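Probable GTP-binding protein EngB (Pyrococcus horikoshii, PDB 2CXX) binds guanine nucleotides as a GTPase of the EngB family and is probably needed for normal cell division and septation. Local coordinates at residues A[7-10]-A[11-14]; A[129-132]-A[133-136]; A[137-140]-A[141-144]. All coordinates share one frame; numbering follows the deposited sequence.

Interaction 1 (A[7-10]-A[11-14]); sequences AGRS and NVGK. With GDP (guanosine-5'-diphosphate), chain D.
The P-loop, or Walker A motif, of this GTPase runs from Gly8 to Ser15, and in it Val12 folds back on Arg9 while Lys14 reaches back along the end of the strand. Arg9 to Val12 form a type II beta turn, whose closing bond from Val12 N to Arg9 O is weak, at 3.4 Å and 140°. Both methyls of Val12 press on the same oxygen: CG1 and CG2 each lie 3.2 Å from Arg9 O. Farther out, the two side chains cross at about a right angle, and Val12 CG1 meets Arg9 NH2 obliquely at 3.7 Å.

Lys14 spans the loop. With CG anti to the backbone N (chi1 177°), its chain sets out towards the strand, then bends at chi3 and chi4 and lays CD 3.6 Å from Ala7 C. The bends turn the ammonium aside from the strand, level with Ala7, to a salt bridge with Asp50 and a hydrogen bond to Met51 O.

Inside the loop sits the beta-phosphate of GDP, held by backbone amides. Asn11 N donates to GDP O1B over 2.8 Å, while Gly13 N and Lys14 N converge on GDP O2B, the latter also at 2.8 Å. Gly13 has a positive phi (106°), and its backbone passes close to the nucleotide, the same N donating weakly to GDP O3A. As the N-cap of helix 14-22, it also places the phosphate at a helix start, where the dipole probably adds to the attraction.

The loop links strand 3-8 to helix 14-22. Ala7 is hydrogen-bonded through its backbone to the adjacent strand 85-91, Val12 rests on Val89 and Asp91 of that strand, and Arg9 touches Ile110 of helix 110-120.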
loop_
_atom_site.group_PDB
_atom_site.type_symbol
_atom_site.label_atom_id
_atom_site.label_comp_id
_atom_site.label_asym_id
_atom_site.label_seq_id
_atom_site.Cartn_x
_atom_site.Cartn_y
_atom_site.Cartn_z
ATOM N N ALA A 7 1.206 1.016 -3.343
ATOM C CA ALA A 7 0.677 2.292 -2.969
ATOM C C ALA A 7 0.605 2.368 -1.441
ATOM O O ALA A 7 0.572 1.363 -0.749
ATOM C CB ALA A 7 -0.738 2.446 -3.582
ATOM N N GLY A 8 0.625 3.572 -0.913
ATOM C CA GLY A 8 0.513 3.702 0.550
ATOM C C GLY A 8 0.778 5.147 0.988
ATOM O O GLY A 8 1.244 5.963 0.210
ATOM N N ARG A 9 0.427 5.480 2.218
ATOM C CA ARG A 9 0.720 6.846 2.661
ATOM C C ARG A 9 2.227 7.006 2.816
ATOM O O ARG A 9 2.989 6.046 3.037
ATOM C CB ARG A 9 0.008 7.120 4.011
ATOM C CG ARG A 9 -1.496 7.207 3.836
ATOM C CD ARG A 9 -2.285 7.402 5.138
ATOM N NE ARG A 9 -1.741 6.558 6.189
ATOM C CZ ARG A 9 -0.843 6.948 7.104
ATOM N NH1 ARG A 9 -0.386 8.192 7.172
ATOM N NH2 ARG A 9 -0.225 6.049 7.843
ATOM N N SER A 10 2.682 8.230 2.685
ATOM C CA SER A 10 4.088 8.500 2.844
ATOM C C SER A 10 4.583 8.075 4.247
ATOM O O SER A 10 3.913 8.256 5.240
ATOM C CB SER A 10 4.353 10.028 2.661
ATOM O OG SER A 10 5.717 10.295 2.919
ATOM N N ASN A 11 5.770 7.514 4.268
ATOM C CA ASN A 11 6.491 7.073 5.451
ATOM C C ASN A 11 5.981 5.782 6.089
ATOM O O ASN A 11 6.343 5.481 7.249
ATOM C CB ASN A 11 6.560 8.207 6.494
ATOM C CG ASN A 11 7.957 8.309 7.144
ATOM O OD1 ASN A 11 8.982 8.566 6.454
ATOM N ND2 ASN A 11 8.012 8.058 8.450
ATOM N N VAL A 12 5.193 4.975 5.355
ATOM C CA VAL A 12 4.670 3.708 5.967
ATOM C C VAL A 12 5.695 2.598 5.780
ATOM O O VAL A 12 5.532 1.510 6.338
ATOM C CB VAL A 12 3.294 3.244 5.337
ATOM C CG1 VAL A 12 2.167 4.302 5.608
ATOM C CG2 VAL A 12 3.430 3.014 3.794
ATOM N N GLY A 13 6.677 2.843 4.906
ATOM C CA GLY A 13 7.742 1.901 4.591
ATOM C C GLY A 13 7.618 1.231 3.224
ATOM O O GLY A 13 8.127 0.157 3.005
ATOM N N LYS A 14 6.927 1.869 2.309
ATOM C CA LYS A 14 6.750 1.293 0.978
ATOM C C LYS A 14 8.035 1.151 0.203
ATOM O O LYS A 14 8.307 0.065 -0.348
ATOM C CB LYS A 14 5.731 2.138 0.231
ATOM C CG LYS A 14 5.497 1.703 -1.222
ATOM C CD LYS A 14 4.159 2.322 -1.770
ATOM C CE LYS A 14 4.180 3.838 -1.873
ATOM N NZ LYS A 14 5.294 4.228 -2.794
HETATM P PB GDP D . 7.896 5.363 2.297
HETATM O O1B GDP D . 7.783 6.846 2.414
HETATM O O2B GDP D . 6.515 4.669 2.629
HETATM O O3B GDP D . 8.698 4.802 1.141
HETATM O O3A GDP D . 8.762 4.941 3.560
HETATM P PA GDP D . 10.254 4.458 3.862
HETATM O O1A GDP D . 10.480 3.124 3.266
HETATM O O2A GDP D . 11.289 5.522 3.340
HETATM O "O5'" GDP D . 10.266 4.219 5.447
HETATM C "C5'" GDP D . 9.915 5.381 6.138
HETATM C "C4'" GDP D . 10.388 5.283 7.593
HETATM O "O4'" GDP D . 9.817 4.058 8.233
HETATM C "C3'" GDP D . 11.851 5.108 7.818
HETATM O "O3'" GDP D . 12.614 5.819 8.802
HETATM C "C2'" GDP D . 12.070 3.581 7.755
HETATM O "O2'" GDP D . 13.283 3.226 8.521
HETATM C "C1'" GDP D . 10.910 3.170 8.667
HETATM N N9 GDP D . 10.444 1.789 8.477
HETATM C C8 GDP D . 10.130 1.123 7.270
HETATM N N7 GDP D . 9.735 -0.077 7.525
HETATM C C5 GDP D . 9.761 -0.280 8.879
HETATM C C6 GDP D . 9.443 -1.367 9.750
HETATM O O6 GDP D . 9.060 -2.417 9.335
HETATM N N1 GDP D . 9.585 -1.198 11.123
HETATM C C2 GDP D . 10.031 -0.014 11.638
HETATM N N2 GDP D . 10.163 0.100 13.003
HETATM N N3 GDP D . 10.336 1.010 10.854
HETATM C C4 GDP D . 10.213 0.913 9.482
#

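Interaction 2 (A[129-132]-A[133-136]); sequences VNKL and DKIK. With GDP (guanosine-5'-diphosphate), chain D.
Lys131, just before a short 3-10 segment, and Lys134 at its end lie side by side and point the same way, with Lys131 CB and Lys134 CD 3.9 Å apart. Two backbone bonds shape the turn: Lys134 N donates to Lys131 O at 2.8 Å, and Ile135 N to Leu132 O at 3.0 Å.

Asp133 CG occupies the position between backbone N and carbonyl carbon (chi1 55°), which turns the carboxylate to the guanine. There OD1 accepts from GDP N1 over 2.7 Å, almost straight at 174°, and OD2 accepts from GDP N2, also at 2.7 Å; OD1 is further bonded to Ser164 OG. This is the NKxD motif of the GTPases, here Asn130-Lys131-Leu132-Asp133, which reads the base as guanine. Asn130 contributes ND2, 3.1 Å from GDP N7 and hydrogen-bonded to Val12 O, while its OD1 accepts from Ala165 N. The extended Lys131 chain runs over one face of the purine, CG 3.7 Å from GDP C6, and its ammonium is satisfied by Asp91 and Asn11 O. On the apolar side, Ile135 CD1 meets Val129 CG1 at 4.3 Å, and Ile135 CB faces Leu132 CD1.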
loop_
_atom_site.group_PDB
_atom_site.type_symbol
_atom_site.label_atom_id
_atom_site.label_comp_id
_atom_site.label_asym_id
_atom_site.label_seq_id
_atom_site.Cartn_x
_atom_site.Cartn_y
_atom_site.Cartn_z
ATOM N N VAL A 129 0.734 -5.058 6.220
ATOM C CA VAL A 129 0.641 -4.338 7.484
ATOM C C VAL A 129 2.075 -4.241 8.033
ATOM O O VAL A 129 2.579 -5.120 8.730
ATOM C CB VAL A 129 -0.324 -5.059 8.427
ATOM C CG1 VAL A 129 -0.439 -4.225 9.722
ATOM C CG2 VAL A 129 -1.740 -5.201 7.718
ATOM N N ASN A 130 2.709 -3.125 7.722
ATOM C CA ASN A 130 4.109 -2.939 8.018
ATOM C C ASN A 130 4.359 -2.386 9.405
ATOM O O ASN A 130 3.447 -1.892 10.074
ATOM C CB ASN A 130 4.734 -2.025 6.948
ATOM C CG ASN A 130 6.267 -2.089 6.935
ATOM O OD1 ASN A 130 6.832 -3.146 7.166
ATOM N ND2 ASN A 130 6.936 -0.980 6.625
ATOM N N LYS A 131 5.611 -2.511 9.802
ATOM C CA LYS A 131 6.135 -2.059 11.107
ATOM C C LYS A 131 5.629 -2.962 12.214
ATOM O O LYS A 131 5.371 -2.546 13.349
ATOM C CB LYS A 131 5.773 -0.606 11.390
ATOM C CG LYS A 131 6.209 0.326 10.206
ATOM C CD LYS A 131 6.271 1.791 10.632
ATOM C CE LYS A 131 6.655 2.767 9.470
ATOM N NZ LYS A 131 6.415 4.194 9.926
ATOM N N LEU A 132 5.537 -4.235 11.878
ATOM C CA LEU A 132 5.041 -5.183 12.852
ATOM C C LEU A 132 5.815 -5.157 14.179
ATOM O O LEU A 132 5.268 -5.437 15.271
ATOM C CB LEU A 132 5.122 -6.572 12.232
ATOM C CG LEU A 132 4.719 -7.759 13.082
ATOM C CD1 LEU A 132 3.327 -7.502 13.670
ATOM C CD2 LEU A 132 4.738 -9.017 12.195
ATOM N N ASP A 133 7.096 -4.807 14.080
ATOM C CA ASP A 133 7.962 -4.747 15.245
ATOM C C ASP A 133 7.533 -3.666 16.262
ATOM O O ASP A 133 7.980 -3.668 17.410
ATOM C CB ASP A 133 9.403 -4.524 14.749
ATOM C CG ASP A 133 9.529 -3.310 13.853
ATOM O OD1 ASP A 133 9.050 -3.357 12.697
ATOM O OD2 ASP A 133 10.133 -2.314 14.298
ATOM N N LYS A 134 6.629 -2.776 15.875
ATOM C CA LYS A 134 6.155 -1.701 16.758
ATOM C C LYS A 134 4.753 -2.015 17.280
ATOM O O LYS A 134 4.195 -1.247 18.077
ATOM C CB LYS A 134 6.052 -0.380 15.946
ATOM C CG LYS A 134 7.321 0.050 15.176
ATOM C CD LYS A 134 7.135 1.389 14.402
ATOM C CE LYS A 134 7.078 2.582 15.311
ATOM N NZ LYS A 134 6.640 3.862 14.574
ATOM N N ILE A 135 4.161 -3.106 16.787
ATOM C CA ILE A 135 2.778 -3.447 17.121
ATOM C C ILE A 135 2.637 -4.492 18.203
ATOM O O ILE A 135 3.020 -5.624 18.014
ATOM C CB ILE A 135 2.019 -3.967 15.841
ATOM C CG1 ILE A 135 2.245 -2.956 14.681
ATOM C CG2 ILE A 135 0.544 -4.165 16.171
ATOM C CD1 ILE A 135 1.750 -3.393 13.345
ATOM N N LYS A 136 2.059 -4.089 19.332
ATOM C CA LYS A 136 1.851 -4.997 20.454
ATOM C C LYS A 136 0.725 -6.006 20.234
ATOM O O LYS A 136 0.853 -7.118 20.701
ATOM C CB LYS A 136 1.581 -4.233 21.751
ATOM C CG LYS A 136 0.114 -4.051 22.055
ATOM C CD LYS A 136 -0.239 -4.461 23.512
ATOM C CE LYS A 136 -1.532 -5.280 23.604
ATOM N NZ LYS A 136 -1.300 -6.777 23.493
HETATM P PB GDP D . 7.896 5.363 2.297
HETATM O O1B GDP D . 7.783 6.846 2.414
HETATM O O2B GDP D . 6.515 4.669 2.629
HETATM O O3B GDP D . 8.698 4.802 1.141
HETATM O O3A GDP D . 8.762 4.941 3.560
HETATM P PA GDP D . 10.254 4.458 3.862
HETATM O O1A GDP D . 10.480 3.124 3.266
HETATM O O2A GDP D . 11.289 5.522 3.340
HETATM O "O5'" GDP D . 10.266 4.219 5.447
HETATM C "C5'" GDP D . 9.915 5.381 6.138
HETATM C "C4'" GDP D . 10.388 5.283 7.593
HETATM O "O4'" GDP D . 9.817 4.058 8.233
HETATM C "C3'" GDP D . 11.851 5.108 7.818
HETATM O "O3'" GDP D . 12.614 5.819 8.802
HETATM C "C2'" GDP D . 12.070 3.581 7.755
HETATM O "O2'" GDP D . 13.283 3.226 8.521
HETATM C "C1'" GDP D . 10.910 3.170 8.667
HETATM N N9 GDP D . 10.444 1.789 8.477
HETATM C C8 GDP D . 10.130 1.123 7.270
HETATM N N7 GDP D . 9.735 -0.077 7.525
HETATM C C5 GDP D . 9.761 -0.280 8.879
HETATM C C6 GDP D . 9.443 -1.367 9.750
HETATM O O6 GDP D . 9.060 -2.417 9.335
HETATM N N1 GDP D . 9.585 -1.198 11.123
HETATM C C2 GDP D . 10.031 -0.014 11.638
HETATM N N2 GDP D . 10.163 0.100 13.003
HETATM N N3 GDP D . 10.336 1.010 10.854
HETATM C C4 GDP D . 10.213 0.913 9.482
#

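Interaction 3 (A[137-140]-A[141-144]); sequences NVQE and VINF
Residues 138 to 144 form the first turns of helix 138-149, and Asn137 is its N-cap. Successive i to i+4 bonds join the two segments: Val141 N to Asn137 O, Ile142 N to Val138 O, Asn143 N to Gln139 O and Phe144 N to Glu140 O. The second is the straightest, at 2.9 Å and 172°. Asn137 OD1 accepts from Glu140 N over 3.2 Å, the donor standing well above the amide plane, and this is the capping bond of the first turn.

Among the side chains, Gln139 bends at chi2 (53°), which curls its amide along the helix towards Asn143. NE2 donates to Asn143 OD1 over 3.0 Å; the oxygen lies in the plane of the Gln139 amide, while NE2 stands above the plane of the Asn143 carbonyl, the two amide planes being 52° apart. On another face Val138 and Ile142 run alongside each other, with Val138 CG2 and Ile142 CD1 4.1 Å apart, and both pack on Pro162. Phe144 makes a cation-pi contact with Lys100 of helix 94-104.

Backbone bonds and cap thus hold the helix start, the exposed amides add an uncharged tie, and aliphatic packing seats it on strand 160-162.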
loop_
_atom_site.group_PDB
_atom_site.type_symbol
_atom_site.label_atom_id
_atom_site.label_comp_id
_atom_site.label_asym_id
_atom_site.label_seq_id
_atom_site.Cartn_x
_atom_site.Cartn_y
_atom_site.Cartn_z
ATOM N N ASN A 137 -0.346 -5.649 19.521
ATOM C CA ASN A 137 -1.424 -6.629 19.275
ATOM C C ASN A 137 -1.798 -6.589 17.804
ATOM O O ASN A 137 -2.743 -5.925 17.389
ATOM C CB ASN A 137 -2.652 -6.340 20.155
ATOM C CG ASN A 137 -3.696 -7.511 20.152
ATOM O OD1 ASN A 137 -3.695 -8.388 19.269
ATOM N ND2 ASN A 137 -4.592 -7.506 21.171
ATOM N N VAL A 138 -1.054 -7.335 17.014
ATOM C CA VAL A 138 -1.274 -7.308 15.586
ATOM C C VAL A 138 -2.635 -7.842 15.182
ATOM O O VAL A 138 -3.243 -7.292 14.275
ATOM C CB VAL A 138 -0.125 -8.049 14.825
ATOM C CG1 VAL A 138 -0.257 -9.517 14.976
ATOM C CG2 VAL A 138 -0.161 -7.632 13.380
ATOM N N GLN A 139 -3.125 -8.891 15.838
ATOM C CA GLN A 139 -4.438 -9.417 15.501
ATOM C C GLN A 139 -5.522 -8.371 15.672
ATOM O O GLN A 139 -6.452 -8.250 14.853
ATOM C CB GLN A 139 -4.769 -10.648 16.368
ATOM C CG GLN A 139 -5.960 -11.434 15.819
ATOM C CD GLN A 139 -5.807 -11.807 14.343
ATOM O OE1 GLN A 139 -4.815 -12.447 13.949
ATOM N NE2 GLN A 139 -6.800 -11.412 13.506
ATOM N N GLU A 140 -5.394 -7.593 16.734
ATOM C CA GLU A 140 -6.341 -6.540 17.020
ATOM C C GLU A 140 -6.251 -5.475 15.957
ATOM O O GLU A 140 -7.277 -4.956 15.531
ATOM C CB GLU A 140 -6.052 -5.924 18.411
ATOM C CG GLU A 140 -6.875 -4.703 18.758
ATOM C CD GLU A 140 -6.366 -4.033 20.065
ATOM O OE1 GLU A 140 -6.821 -2.914 20.399
ATOM O OE2 GLU A 140 -5.499 -4.637 20.754
ATOM N N VAL A 141 -5.034 -5.150 15.495
ATOM C CA VAL A 141 -4.906 -4.107 14.469
ATOM C C VAL A 141 -5.575 -4.575 13.153
ATOM O O VAL A 141 -6.339 -3.836 12.504
ATOM C CB VAL A 141 -3.395 -3.791 14.249
ATOM C CG1 VAL A 141 -3.124 -3.017 12.912
ATOM C CG2 VAL A 141 -2.905 -2.951 15.436
ATOM N N ILE A 142 -5.259 -5.792 12.767
ATOM C CA ILE A 142 -5.797 -6.364 11.536
ATOM C C ILE A 142 -7.315 -6.507 11.631
ATOM O O ILE A 142 -8.010 -6.271 10.654
ATOM C CB ILE A 142 -5.109 -7.710 11.255
ATOM C CG1 ILE A 142 -3.651 -7.414 10.827
ATOM C CG2 ILE A 142 -5.892 -8.508 10.267
ATOM C CD1 ILE A 142 -2.851 -8.615 10.441
ATOM N N ASN A 143 -7.855 -6.822 12.800
ATOM C CA ASN A 143 -9.304 -6.948 12.891
ATOM C C ASN A 143 -9.940 -5.596 12.744
ATOM O O ASN A 143 -11.005 -5.474 12.133
ATOM C CB ASN A 143 -9.757 -7.539 14.221
ATOM C CG ASN A 143 -9.461 -9.021 14.325
ATOM O OD1 ASN A 143 -9.228 -9.692 13.317
ATOM N ND2 ASN A 143 -9.505 -9.550 15.527
ATOM N N PHE A 144 -9.300 -4.562 13.304
ATOM C CA PHE A 144 -9.829 -3.205 13.207
ATOM C C PHE A 144 -9.824 -2.744 11.743
ATOM O O PHE A 144 -10.810 -2.198 11.237
ATOM C CB PHE A 144 -8.938 -2.246 14.077
ATOM C CG PHE A 144 -9.352 -0.823 14.037
ATOM C CD1 PHE A 144 -10.358 -0.358 14.877
ATOM C CD2 PHE A 144 -8.743 0.066 13.151
ATOM C CE1 PHE A 144 -10.736 0.962 14.832
ATOM C CE2 PHE A 144 -9.102 1.364 13.089
ATOM C CZ PHE A 144 -10.106 1.844 13.929
#

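How the interactions relate
Followed from the N terminus, the three contacts come in series: none encloses or crosses another. Interactions 1 and 2 each close a short turn after a strand, and interaction 3 the first turns of a helix. Interaction 1 ends strand 3-8 and opens helix 14-22; far later, interaction 2 ends strand 125-130, and interaction 3 begins directly after it on helix 138-149. Interactions 1 and 2 meet at the nucleotide, one on its phosphate side and one at its base, so two strand ends of one sheet share a ligand. Interactions 2 and 3 join by packing, Leu132 CD1 lying 3.5 Å from Val138 CG2. Interaction 3 stays about 11 Å from interaction 1 at the nearest atoms.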